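Local coordinates for MW1564 protein (PDB 3NTV) that probably transfers a methyl group from S-adenosylmethionine to a hydroxyl oxygen of its substrate, as a putative caffeoyl-CoA O-methyltransferase with a Rossmann fold, at residues Glu51-Asp56 / Gly79-Tyr84; Asp61-Leu66 / Asp223-Ser228; Asp144-Asp149 / Ile161-Leu166. One frame throughout, in Å; residues are numbered along the deposited sequence. Where two conformers were deposited one is given.

Contact 1: residues Glu51-Asp56 / Gly79-Tyr84. With SO4 (sulfate ion), chain C.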
ATOM      1  N   GLU A  51      -3.943 -10.363 -25.184  1.00 46.61           N
ATOM      2  CA  GLU A  51      -4.404 -11.235 -24.082  1.00 46.01           C
ATOM      3  C   GLU A  51      -3.218 -11.656 -23.207  1.00 47.83           C
ATOM      4  O   GLU A  51      -3.075 -12.829 -22.840  1.00 47.93           O
ATOM      5  CB  GLU A  51      -5.180 -12.471 -24.605  1.00 47.69           C
ATOM      6  CG  GLU A  51      -6.393 -12.161 -25.467  1.00 60.84           C
ATOM      7  CD  GLU A  51      -6.715 -13.233 -26.491  1.00 82.16           C
ATOM      8  OE1 GLU A  51      -7.180 -14.325 -26.091  1.00 72.35           O
ATOM      9  OE2 GLU A  51      -6.501 -12.979 -27.699  1.00 75.95           O
ATOM     10  N   VAL A  52      -2.320 -10.698 -22.945  1.00 41.84           N
ATOM     11  CA  VAL A  52      -1.137 -10.933 -22.140  1.00 40.71           C
ATOM     12  C   VAL A  52      -1.409 -10.285 -20.781  1.00 41.91           C
ATOM     13  O   VAL A  52      -1.699  -9.090 -20.721  1.00 41.00           O
ATOM     14  CB  VAL A  52       0.163 -10.396 -22.804  1.00 44.88           C
ATOM     15  CG1 VAL A  52       1.370 -10.731 -21.953  1.00 44.58           C
ATOM     16  CG2 VAL A  52       0.346 -10.951 -24.215  1.00 44.78           C
ATOM     17  N   PRO A  53      -1.383 -11.045 -19.680  1.00 37.42           N
ATOM     18  CA  PRO A  53      -1.648 -10.408 -18.381  1.00 36.59           C
ATOM     19  C   PRO A  53      -0.433  -9.611 -17.900  1.00 33.67           C
ATOM     20  O   PRO A  53       0.664 -10.147 -17.910  1.00 32.46           O
ATOM     21  CB  PRO A  53      -1.934 -11.598 -17.461  1.00 38.70           C
ATOM     22  CG  PRO A  53      -1.149 -12.728 -18.045  1.00 43.82           C
ATOM     23  CD  PRO A  53      -1.060 -12.482 -19.532  1.00 39.10           C
ATOM     24  N   ILE A  54      -0.604  -8.338 -17.555  1.00 27.79           N
ATOM     25  CA  ILE A  54       0.497  -7.564 -16.958  1.00 25.08           C
ATOM     26  C   ILE A  54       0.028  -7.069 -15.606  1.00 23.82           C
ATOM     27  O   ILE A  54      -1.177  -6.969 -15.386  1.00 22.32           O
ATOM     28  CB  ILE A  54       1.243  -6.481 -17.798  1.00 29.88           C
ATOM     29  CG1 ILE A  54       0.351  -5.281 -18.182  1.00 31.94           C
ATOM     30  CG2 ILE A  54       2.015  -7.099 -18.986  1.00 31.84           C
ATOM     31  CD1 ILE A  54       1.093  -3.991 -18.454  1.00 35.87           C
ATOM     32  N   VAL A  55       0.974  -6.783 -14.699  1.00 17.90           N
ATOM     33  CA  VAL A  55       0.670  -6.271 -13.359  0.50 17.07           C
ATOM     34  C   VAL A  55      -0.170  -4.980 -13.496  1.00 19.54           C
ATOM     35  O   VAL A  55       0.117  -4.163 -14.372  1.00 20.16           O
ATOM     36  CB  VAL A  55       1.998  -6.024 -12.582  0.50 20.26           C
ATOM     37  CG1 VAL A  55       1.743  -5.442 -11.192  0.50 19.86           C
ATOM     38  CG2 VAL A  55       2.812  -7.318 -12.482  0.50 20.20           C
ATOM     39  N   ASP A  56      -1.176  -4.788 -12.626  1.00 18.08           N
ATOM     40  CA  ASP A  56      -1.982  -3.576 -12.699  1.00 17.36           C
ATOM     41  C   ASP A  56      -1.197  -2.334 -12.305  1.00 20.45           C
ATOM     42  O   ASP A  56      -0.274  -2.398 -11.484  1.00 18.45           O
ATOM     43  CB  ASP A  56      -3.271  -3.709 -11.909  1.00 18.50           C
ATOM     44  CG  ASP A  56      -4.220  -4.710 -12.538  1.00 33.17           C
ATOM     45  OD1 ASP A  56      -4.710  -4.441 -13.656  1.00 37.29           O
ATOM     46  OD2 ASP A  56      -4.402  -5.792 -11.961  1.00 35.30           O
ATOM     47  N   GLY A  79       7.658 -15.565 -12.321  1.00 19.72           N
ATOM     48  CA  GLY A  79       6.782 -15.392 -13.463  1.00 20.16           C
ATOM     49  C   GLY A  79       6.800 -14.010 -14.057  1.00 25.81           C
ATOM     50  O   GLY A  79       7.040 -13.012 -13.370  1.00 25.09           O
ATOM     51  N   THR A  80       6.535 -13.964 -15.348  1.00 25.62           N
ATOM     52  CA  THR A  80       6.398 -12.752 -16.124  1.00 26.52           C
ATOM     53  C   THR A  80       5.643 -13.018 -17.408  1.00 33.63           C
ATOM     54  O   THR A  80       5.678 -14.125 -17.953  1.00 35.59           O
ATOM     55  CB  THR A  80       7.741 -12.072 -16.396  1.00 29.96           C
ATOM     56  OG1 THR A  80       7.443 -10.766 -16.880  1.00 25.58           O
ATOM     57  CG2 THR A  80       8.638 -12.840 -17.390  1.00 28.72           C
ATOM     58  N   ALA A  81       4.951 -11.998 -17.874  1.00 28.98           N
ATOM     59  CA  ALA A  81       4.264 -12.084 -19.131  1.00 28.49           C
ATOM     60  C   ALA A  81       5.198 -11.526 -20.218  1.00 31.98           C
ATOM     61  O   ALA A  81       5.531 -12.248 -21.159  1.00 32.62           O
ATOM     62  CB  ALA A  81       2.984 -11.304 -19.062  1.00 29.46           C
ATOM     63  N   ILE A  82       5.664 -10.273 -20.073  1.00 26.33           N
ATOM     64  CA  ILE A  82       6.528  -9.656 -21.084  1.00 25.66           C
ATOM     65  C   ILE A  82       7.760  -8.919 -20.507  1.00 26.54           C
ATOM     66  O   ILE A  82       8.393  -8.163 -21.241  1.00 25.40           O
ATOM     67  CB  ILE A  82       5.690  -8.702 -21.995  1.00 28.96           C
ATOM     68  CG1 ILE A  82       5.091  -7.500 -21.199  1.00 29.71           C
ATOM     69  CG2 ILE A  82       4.647  -9.464 -22.818  1.00 32.92           C
ATOM     70  CD1 ILE A  82       4.328  -6.402 -22.027  1.00 31.74           C
ATOM     71  N   GLY A  83       8.055  -9.110 -19.221  1.00 22.52           N
ATOM     72  CA  GLY A  83       9.168  -8.420 -18.562  1.00 21.20           C
ATOM     73  C   GLY A  83       8.801  -7.016 -18.109  1.00 20.81           C
ATOM     74  O   GLY A  83       9.665  -6.238 -17.704  1.00 19.70           O
ATOM     75  N   TYR A  84       7.503  -6.677 -18.157  1.00 18.79           N
ATOM     76  CA  TYR A  84       7.041  -5.340 -17.798  1.00 16.88           C
ATOM     77  C   TYR A  84       7.373  -4.977 -16.347  1.00 19.03           C
ATOM     78  O   TYR A  84       7.990  -3.935 -16.102  1.00 19.56           O
ATOM     79  CB  TYR A  84       5.542  -5.217 -18.120  1.00 17.92           C
ATOM     80  CG  TYR A  84       4.885  -3.976 -17.576  1.00 21.10           C
ATOM     81  CD1 TYR A  84       4.905  -2.783 -18.288  1.00 23.93           C
ATOM     82  CD2 TYR A  84       4.191  -4.006 -16.369  1.00 21.59           C
ATOM     83  CE1 TYR A  84       4.276  -1.638 -17.795  1.00 24.94           C
ATOM     84  CE2 TYR A  84       3.563  -2.874 -15.866  1.00 22.27           C
ATOM     85  CZ  TYR A  84       3.608  -1.688 -16.583  1.00 27.04           C
ATOM     86  OH  TYR A  84       2.953  -0.588 -16.089  1.00 27.62           O
TER
HETATM   87  S   SO4 C 233       4.750  -8.542 -16.251  1.00 28.49           S
HETATM   88  O1  SO4 C 233       5.995  -8.345 -15.470  1.00 32.66           O
HETATM   89  O2  SO4 C 233       5.098  -8.465 -17.662  1.00 30.04           O
HETATM   90  O3  SO4 C 233       4.201  -9.887 -15.940  1.00 33.71           O
HETATM   91  O4  SO4 C 233       3.771  -7.538 -15.794  1.00 33.36           O

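Contact 2: residues Asp61-Leu66 / Asp223-Ser228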
ATOM      1  N   ASP A  61       2.691   0.695  -9.051  1.00 15.75           N
ATOM      2  CA  ASP A  61       3.198   1.932  -8.471  1.00 15.83           C
ATOM      3  C   ASP A  61       3.368   1.895  -6.949  1.00 14.84           C
ATOM      4  O   ASP A  61       4.303   2.493  -6.420  1.00 15.24           O
ATOM      5  CB  ASP A  61       2.412   3.130  -8.987  1.00 18.60           C
ATOM      6  CG  ASP A  61       2.704   3.438 -10.454  1.00 25.61           C
ATOM      7  OD1 ASP A  61       3.718   2.913 -10.996  1.00 27.35           O
ATOM      8  OD2 ASP A  61       1.958   4.226 -11.045  1.00 29.51           O
ATOM      9  N   LEU A  62       2.545   1.097  -6.273  1.00 12.51           N
ATOM     10  CA  LEU A  62       2.731   0.866  -4.851  1.00 11.56           C
ATOM     11  C   LEU A  62       4.030   0.075  -4.613  1.00 13.21           C
ATOM     12  O   LEU A  62       4.810   0.438  -3.726  1.00 13.19           O
ATOM     13  CB  LEU A  62       1.545   0.092  -4.240  1.00 12.66           C
ATOM     14  CG  LEU A  62       1.749  -0.391  -2.782  1.00 15.98           C
ATOM     15  CD1 LEU A  62       1.977   0.793  -1.806  1.00 15.54           C
ATOM     16  CD2 LEU A  62       0.504  -1.138  -2.307  1.00 16.49           C
ATOM     17  N   ILE A  63       4.261  -0.985  -5.406  1.00 11.95           N
ATOM     18  CA  ILE A  63       5.473  -1.824  -5.236  1.00 12.24           C
ATOM     19  C   ILE A  63       6.733  -0.986  -5.491  1.00 15.28           C
ATOM     20  O   ILE A  63       7.706  -1.103  -4.750  1.00 14.28           O
ATOM     21  CB  ILE A  63       5.420  -3.083  -6.127  1.00 14.26           C
ATOM     22  CG1 ILE A  63       4.229  -4.009  -5.720  1.00 12.35           C
ATOM     23  CG2 ILE A  63       6.740  -3.862  -5.991  1.00 15.50           C
ATOM     24  CD1 ILE A  63       3.916  -5.080  -6.807  1.00 15.55           C
ATOM     25  N   LYS A  64       6.695  -0.094  -6.507  1.00 13.46           N
ATOM     26  CA  LYS A  64       7.813   0.805  -6.803  1.00 12.37           C
ATOM     27  C   LYS A  64       8.083   1.688  -5.565  1.00 14.13           C
ATOM     28  O   LYS A  64       9.233   1.919  -5.227  1.00 13.91           O
ATOM     29  CB  LYS A  64       7.497   1.653  -8.033  1.00 15.58           C
ATOM     30  CG  LYS A  64       7.461   0.801  -9.309  1.00 15.75           C
ATOM     31  CD  LYS A  64       7.250   1.627 -10.564  1.00 21.10           C
ATOM     32  CE  LYS A  64       8.461   2.417 -11.007  1.00 23.30           C
ATOM     33  NZ  LYS A  64       8.164   3.110 -12.301  1.00 27.17           N
ATOM     34  N   GLN A  65       7.015   2.163  -4.875  1.00 13.50           N
ATOM     35  CA  GLN A  65       7.158   2.973  -3.675  0.50 12.91           C
ATOM     36  C   GLN A  65       7.801   2.149  -2.542  1.00 16.08           C
ATOM     37  O   GLN A  65       8.634   2.659  -1.809  1.00 14.12           O
ATOM     38  CB  GLN A  65       5.782   3.540  -3.260  0.50 13.62           C
ATOM     39  CG  GLN A  65       5.862   4.726  -2.320  0.50 16.06           C
ATOM     40  CD  GLN A  65       5.960   6.064  -3.031  0.50 28.61           C
ATOM     41  OE1 GLN A  65       5.124   6.948  -2.846  0.50 25.33           O
ATOM     42  NE2 GLN A  65       6.996   6.267  -3.829  0.50 21.36           N
ATOM     43  N   LEU A  66       7.423   0.860  -2.426  1.00 14.31           N
ATOM     44  CA  LEU A  66       7.986  -0.028  -1.396  1.00 13.31           C
ATOM     45  C   LEU A  66       9.479  -0.242  -1.665  1.00 14.61           C
ATOM     46  O   LEU A  66      10.266  -0.261  -0.727  1.00 14.82           O
ATOM     47  CB  LEU A  66       7.238  -1.377  -1.388  1.00 13.47           C
ATOM     48  CG  LEU A  66       5.740  -1.314  -1.037  1.00 16.16           C
ATOM     49  CD1 LEU A  66       5.090  -2.685  -1.130  1.00 17.28           C
ATOM     50  CD2 LEU A  66       5.528  -0.746   0.313  1.00 19.14           C
ATOM     51  N   ASP A 223      -6.232  -6.777  -8.305  1.00 17.87           N
ATOM     52  CA  ASP A 223      -6.489  -8.209  -8.109  1.00 16.89           C
ATOM     53  C   ASP A 223      -6.285  -8.676  -6.677  1.00 19.00           C
ATOM     54  O   ASP A 223      -6.365  -9.879  -6.423  1.00 18.71           O
ATOM     55  CB  ASP A 223      -5.549  -8.998  -9.031  1.00 17.93           C
ATOM     56  CG  ASP A 223      -5.824  -8.795 -10.498  1.00 27.85           C
ATOM     57  OD1 ASP A 223      -7.011  -8.735 -10.869  1.00 26.17           O
ATOM     58  OD2 ASP A 223      -4.846  -8.697 -11.275  1.00 31.27           O
ATOM     59  N   GLY A 224      -5.975  -7.745  -5.776  1.00 16.92           N
ATOM     60  CA  GLY A 224      -5.683  -8.060  -4.382  1.00 16.47           C
ATOM     61  C   GLY A 224      -4.176  -8.170  -4.196  1.00 20.03           C
ATOM     62  O   GLY A 224      -3.495  -8.777  -5.030  1.00 20.62           O
ATOM     63  N   LEU A 225      -3.633  -7.557  -3.130  1.00 14.99           N
ATOM     64  CA  LEU A 225      -2.195  -7.577  -2.879  1.00 15.59           C
ATOM     65  C   LEU A 225      -1.904  -7.866  -1.417  1.00 20.06           C
ATOM     66  O   LEU A 225      -2.630  -7.379  -0.549  1.00 21.32           O
ATOM     67  CB  LEU A 225      -1.595  -6.197  -3.274  1.00 15.89           C
ATOM     68  CG  LEU A 225      -0.056  -6.111  -3.353  1.00 19.77           C
ATOM     69  CD1 LEU A 225       0.477  -6.914  -4.534  1.00 18.56           C
ATOM     70  CD2 LEU A 225       0.403  -4.668  -3.495  1.00 21.79           C
ATOM     71  N   ALA A 226      -0.899  -8.684  -1.143  1.00 14.39           N
ATOM     72  CA  ALA A 226      -0.456  -8.900   0.229  1.00 14.36           C
ATOM     73  C   ALA A 226       0.986  -8.469   0.314  1.00 16.18           C
ATOM     74  O   ALA A 226       1.754  -8.622  -0.662  1.00 14.09           O
ATOM     75  CB  ALA A 226      -0.602 -10.343   0.664  1.00 15.44           C
ATOM     76  N   ILE A 227       1.346  -7.904   1.469  1.00 15.05           N
ATOM     77  CA  ILE A 227       2.701  -7.480   1.761  1.00 13.20           C
ATOM     78  C   ILE A 227       3.106  -8.195   3.029  1.00 15.84           C
ATOM     79  O   ILE A 227       2.428  -8.029   4.061  1.00 14.08           O
ATOM     80  CB  ILE A 227       2.816  -5.953   1.935  1.00 15.81           C
ATOM     81  CG1 ILE A 227       2.395  -5.198   0.651  1.00 16.09           C
ATOM     82  CG2 ILE A 227       4.230  -5.537   2.428  1.00 16.45           C
ATOM     83  CD1 ILE A 227       2.143  -3.658   0.971  1.00 18.37           C
ATOM     84  N   SER A 228       4.219  -8.948   2.958  1.00 13.25           N
ATOM     85  CA  SER A 228       4.736  -9.720   4.087  1.00 13.63           C
ATOM     86  C   SER A 228       6.149  -9.300   4.410  1.00 17.95           C
ATOM     87  O   SER A 228       7.015  -9.338   3.545  1.00 18.22           O
ATOM     88  CB  SER A 228       4.706 -11.222   3.787  1.00 16.03           C
ATOM     89  OG  SER A 228       3.419 -11.689   3.429  1.00 16.54           O
TER

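Contact 3: residues Asp144-Asp149 / Ile161-Leu166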
ATOM      1  N   ASP A 144      16.118  -8.825  -1.462  1.00 14.47           N
ATOM      2  CA  ASP A 144      15.449  -7.852  -0.598  1.00 13.88           C
ATOM      3  C   ASP A 144      13.933  -7.928  -0.753  1.00 15.43           C
ATOM      4  O   ASP A 144      13.213  -7.469   0.131  1.00 14.55           O
ATOM      5  CB  ASP A 144      15.906  -6.445  -0.956  1.00 15.17           C
ATOM      6  CG  ASP A 144      17.408  -6.275  -0.852  1.00 20.74           C
ATOM      7  OD1 ASP A 144      18.000  -6.817   0.113  1.00 20.68           O
ATOM      8  OD2 ASP A 144      17.997  -5.659  -1.762  1.00 18.82           O
HETATM    9  N   MSE A 145      13.459  -8.521  -1.860  1.00 11.88           N
HETATM   10  CA  MSE A 145      12.027  -8.653  -2.180  1.00 11.60           C
HETATM   11  C   MSE A 145      11.826  -9.871  -3.092  1.00 13.38           C
HETATM   12  O   MSE A 145      12.638 -10.129  -3.989  1.00 12.05           O
HETATM   13  CB  MSE A 145      11.531  -7.361  -2.909  1.00 13.77           C
HETATM   14  CG  MSE A 145      10.096  -7.444  -3.434  1.00 19.50           C
HETATM   15 SE   MSE A 145       9.690  -5.837  -4.471  0.70 25.77          SE
HETATM   16  CE  MSE A 145       9.217  -4.670  -3.003  1.00 22.56           C
ATOM     17  N   ILE A 146      10.735 -10.609  -2.831  1.00 11.69           N
ATOM     18  CA  ILE A 146      10.275 -11.718  -3.654  1.00 12.09           C
ATOM     19  C   ILE A 146       8.873 -11.309  -4.133  1.00 14.89           C
ATOM     20  O   ILE A 146       8.038 -10.877  -3.324  1.00 14.52           O
ATOM     21  CB  ILE A 146      10.297 -13.074  -2.899  1.00 15.88           C
ATOM     22  CG1 ILE A 146      11.763 -13.459  -2.534  1.00 16.49           C
ATOM     23  CG2 ILE A 146       9.647 -14.172  -3.782  1.00 17.81           C
ATOM     24  CD1 ILE A 146      11.944 -14.712  -1.667  1.00 17.23           C
ATOM     25  N   PHE A 147       8.610 -11.468  -5.431  1.00 12.73           N
ATOM     26  CA  PHE A 147       7.299 -11.117  -6.010  1.00 12.45           C
ATOM     27  C   PHE A 147       6.644 -12.351  -6.595  1.00 15.29           C
ATOM     28  O   PHE A 147       7.191 -12.975  -7.502  1.00 16.39           O
ATOM     29  CB  PHE A 147       7.490 -10.003  -7.045  1.00 14.38           C
ATOM     30  CG  PHE A 147       6.247  -9.405  -7.678  1.00 14.85           C
ATOM     31  CD1 PHE A 147       5.062  -9.292  -6.955  1.00 15.45           C
ATOM     32  CD2 PHE A 147       6.298  -8.852  -8.951  1.00 16.77           C
ATOM     33  CE1 PHE A 147       3.924  -8.695  -7.519  1.00 16.79           C
ATOM     34  CE2 PHE A 147       5.166  -8.235  -9.509  1.00 18.50           C
ATOM     35  CZ  PHE A 147       3.989  -8.158  -8.782  1.00 16.09           C
ATOM     36  N   ILE A 148       5.510 -12.758  -6.015  1.00 14.11           N
ATOM     37  CA  ILE A 148       4.779 -13.979  -6.413  1.00 15.48           C
ATOM     38  C   ILE A 148       3.313 -13.671  -6.752  1.00 17.82           C
ATOM     39  O   ILE A 148       2.757 -12.699  -6.254  1.00 17.81           O
ATOM     40  CB  ILE A 148       4.846 -14.975  -5.201  1.00 20.90           C
ATOM     41  CG1 ILE A 148       6.275 -15.459  -4.938  1.00 23.20           C
ATOM     42  CG2 ILE A 148       3.919 -16.196  -5.364  1.00 25.23           C
ATOM     43  CD1 ILE A 148       6.410 -16.059  -3.434  1.00 35.14           C
ATOM     44  N   ASP A 149       2.685 -14.519  -7.577  1.00 14.69           N
ATOM     45  CA  ASP A 149       1.257 -14.460  -7.875  1.00 14.67           C
ATOM     46  C   ASP A 149       0.636 -15.650  -7.129  1.00 17.22           C
ATOM     47  O   ASP A 149       1.050 -16.791  -7.354  1.00 16.17           O
ATOM     48  CB  ASP A 149       1.021 -14.538  -9.379  1.00 16.49           C
ATOM     49  CG  ASP A 149      -0.420 -14.478  -9.866  1.00 28.36           C
ATOM     50  OD1 ASP A 149      -1.291 -15.132  -9.246  1.00 24.90           O
ATOM     51  OD2 ASP A 149      -0.666 -13.839 -10.909  1.00 40.58           O
ATOM     52  N   ILE A 161      10.230 -22.583  -0.992  1.00 16.61           N
ATOM     53  CA  ILE A 161      11.511 -22.792  -1.682  1.00 16.28           C
ATOM     54  C   ILE A 161      12.416 -21.560  -1.664  1.00 19.59           C
ATOM     55  O   ILE A 161      13.615 -21.691  -1.430  1.00 17.80           O
ATOM     56  CB  ILE A 161      11.303 -23.286  -3.152  1.00 18.41           C
ATOM     57  CG1 ILE A 161      10.679 -24.700  -3.210  1.00 19.07           C
ATOM     58  CG2 ILE A 161      12.604 -23.248  -3.983  1.00 20.28           C
ATOM     59  CD1 ILE A 161      10.106 -25.062  -4.616  1.00 22.36           C
ATOM     60  N   TYR A 162      11.844 -20.366  -1.959  1.00 17.18           N
ATOM     61  CA  TYR A 162      12.642 -19.169  -2.194  1.00 15.58           C
ATOM     62  C   TYR A 162      12.857 -18.221  -1.028  1.00 16.87           C
ATOM     63  O   TYR A 162      13.877 -17.529  -1.012  1.00 16.51           O
ATOM     64  CB  TYR A 162      12.136 -18.420  -3.457  1.00 15.30           C
ATOM     65  CG  TYR A 162      12.272 -19.258  -4.717  1.00 15.46           C
ATOM     66  CD1 TYR A 162      13.519 -19.478  -5.304  1.00 16.20           C
ATOM     67  CD2 TYR A 162      11.170 -19.919  -5.260  1.00 16.31           C
ATOM     68  CE1 TYR A 162      13.657 -20.285  -6.433  1.00 16.69           C
ATOM     69  CE2 TYR A 162      11.298 -20.738  -6.387  1.00 16.68           C
ATOM     70  CZ  TYR A 162      12.547 -20.916  -6.969  1.00 19.00           C
ATOM     71  OH  TYR A 162      12.697 -21.679  -8.101  1.00 20.15           O
ATOM     72  N   THR A 163      11.957 -18.238  -0.030  1.00 15.16           N
ATOM     73  CA  THR A 163      12.111 -17.377   1.153  1.00 15.17           C
ATOM     74  C   THR A 163      13.391 -17.580   1.939  1.00 19.59           C
ATOM     75  O   THR A 163      13.888 -16.591   2.442  1.00 19.38           O
ATOM     76  CB  THR A 163      10.856 -17.267   1.996  1.00 18.18           C
ATOM     77  OG1 THR A 163      10.436 -18.556   2.430  1.00 18.19           O
ATOM     78  CG2 THR A 163       9.742 -16.541   1.282  1.00 15.24           C
ATOM     79  N   PRO A 164      14.033 -18.772   1.987  1.00 19.34           N
ATOM     80  CA  PRO A 164      15.348 -18.859   2.649  1.00 19.09           C
ATOM     81  C   PRO A 164      16.398 -17.904   2.041  1.00 21.98           C
ATOM     82  O   PRO A 164      17.407 -17.606   2.690  1.00 22.82           O
ATOM     83  CB  PRO A 164      15.764 -20.319   2.388  1.00 20.34           C
ATOM     84  CG  PRO A 164      14.483 -21.054   2.260  1.00 24.09           C
ATOM     85  CD  PRO A 164      13.624 -20.099   1.467  1.00 20.39           C
ATOM     86  N   LEU A 165      16.182 -17.428   0.786  1.00 17.00           N
ATOM     87  CA  LEU A 165      17.095 -16.501   0.105  1.00 16.06           C
ATOM     88  C   LEU A 165      16.735 -15.033   0.374  1.00 18.69           C
ATOM     89  O   LEU A 165      17.386 -14.144  -0.173  1.00 19.02           O
ATOM     90  CB  LEU A 165      17.057 -16.721  -1.409  1.00 15.70           C
ATOM     91  CG  LEU A 165      17.353 -18.122  -1.914  1.00 17.75           C
ATOM     92  CD1 LEU A 165      17.223 -18.156  -3.406  1.00 16.64           C
ATOM     93  CD2 LEU A 165      18.761 -18.546  -1.506  1.00 20.95           C
ATOM     94  N   LEU A 166      15.656 -14.789   1.116  1.00 16.00           N
ATOM     95  CA  LEU A 166      15.216 -13.426   1.426  1.00 14.41           C
ATOM     96  C   LEU A 166      15.850 -12.958   2.743  1.00 20.80           C
ATOM     97  O   LEU A 166      15.806 -13.670   3.754  1.00 20.74           O
ATOM     98  CB  LEU A 166      13.679 -13.427   1.535  1.00 14.07           C
ATOM     99  CG  LEU A 166      12.988 -12.082   1.801  1.00 16.52           C
ATOM    100  CD1 LEU A 166      13.172 -11.131   0.602  1.00 16.79           C
ATOM    101  CD2 LEU A 166      11.506 -12.302   2.081  1.00 16.07           C
TER

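Contact 1: residues Glu51-Asp56 / Gly79-Tyr84
Ile54 and Tyr84 meet at about a right angle: the CD1 methyl of Ile54 stands over the middle of the Tyr84 ring, 3.6 Å from its centroid and only 7° off the ring normal, a CH-pi contact with one face. The ring is carried there by chi1 of 170°, which sets CG opposite the backbone N. Its hydroxyl is hydrogen-bonded to Glu41 and Arg44, so the phenol is held at its far end as well as over its face. The other branch of Ile54 meets a different residue: CG2 lies 3.8 Å from CG1 of Ile82. Two residues earlier, CG1 of Val52 touches CG2 of Ile82 at 3.6 Å, the two side chains crossing aslant, and the same methyl lies against Ala81.

A sulfate, probably from the crystallisation liquor, bridges the two loops. Its O4, near the plane of the Tyr84 ring and at its edge, takes a nearly straight bond from Val55 N (3.1 Å, 167°). From the other loop, Ala81 N reaches O3 (3.0 Å), while Ile82 N and Tyr84 N both donate to O2; Thr80 OG1 adds a weak bond to O1, and Ser85 OG, just beyond the loop, is also hydrogen-bonded to the sulfate. Thr80 OG1 also accepts from Gly83 N (2.9 Å), an ST motif that shapes the turn. Gly83 is the N-cap of helix 84-90, whose amino end would add a favourable field for the anion. Such a glycine-containing turn between the first strand of a Rossmann fold and its following helix is characteristic of S-adenosylmethionine-dependent methyltransferases, and the sulfate is consistent with a site for the cofactor's carboxylate.

Contact 2: residues Asp61-Leu66 / Asp223-Ser228
Leu66 N donates to Leu62 O at 2.9 Å, the helical bond that sets these two residues one turn apart on the same side of the helix and presents both side chains to strand 225-228. The helix segment and the strand run nearly parallel, 12° apart, with their axes 11.5 Å from each other, a separation bridged entirely by side chains. Leu66 and Ile227 reach out tip to tip, their CD1 methyls 3.7 Å apart. One turn earlier, CD2 of Leu62 meets CD2 of Leu225 at the same spacing of 3.7 Å, but here the side chains cross obliquely. Both leucines of that pair have CG opposite their backbone N (chi1 171° in Leu62, -168° in Leu225), which extends each toward the other. Ile63 leans in from the flank, CG1 to Leu225 CD2 at 4.5 Å.

Ile173 of the neighbouring strand 170-175 touches Ile63, Leu66, Leu225 and Ile227, continuing the apolar layer. Met69 of the second subunit packs on Leu66 and Ile227, so the layer extends to the dimer interface. Contact between helix and strand is purely methyl and methylene, all from buried residues; the link between these two segments is therefore non-directional, resting on van der Waals contact and, probably, on the exclusion of water.

Contact 3: residues Asp144-Asp149 / Ile161-Leu166
Ile146 and Leu166 lie in a beta-alpha-beta crossover of the Rossmann fold: strand 143-149 leads through helix 155-162 into the adjacent parallel strand 170-175, and the contact forms where the helix ends and the chain turns back to the sheet. The tight part gathers round one methyl. With CG1 beside its backbone N (chi1 -64°) and the chain extended beyond, Ile146 drives CD1 into the turn, 3.5 Å from Tyr162 O and 3.9 Å from Thr163 CA. The same methyl meets Tyr162 CB at 4.1 Å and Leu166 CB at 3.9 Å, so it is clasped by backbone and side chains together. Tyr162 O is not left to apolar company, since it accepts from Leu165 N (2.9 Å), a bond from three residues on that leads into the 3-10 segment 163-165.

Outward the contact thins. Pro164 is exposed and directed away from the strand, and Leu165, partly exposed, turns instead to helix 135-138. The Tyr162 ring also departs after its CB: it rests on Leu76 and Ile78 of strand 74-78, and its hydroxyl bonds to Ala131 O. The side chain of partly exposed Asp144 likewise sets off away from the 161-166 segment, and one carboxylate oxygen, OD2, takes the backbone N atoms of Lys73 and Asn74. Its main chain nevertheless belongs to the packed side. There Leu166, crossing Ile146 at a slant, lays its CD1 methyl against the peptide between Asp144 and Met145, 3.6 Å from both Asp144 C and Met145 N.

Overall arrangement
From the N terminus, 51-56 opens contact 1 and 61-66, on the next helix, opens contact 2; 79-84 then closes contact 1, so the chain loops closed by contacts 1 and 2 cross. Contact 3 opens at 144-149 and closes soon after at 161-166, nested within the long loop that 223-228 finally closes for contact 2. Contact 1 joins two loops at the sulfate site, contact 2 sets helix 57-70 on the sheet, and contact 3 secures a crossover against the opposite sheet face. Phe147 links all three: CZ lies 3.7 Å from Ile63 CD1, and CE2 lies 3.9 Å from Val55 CG2, although its side chain leaves the strand on the side away from 161-166.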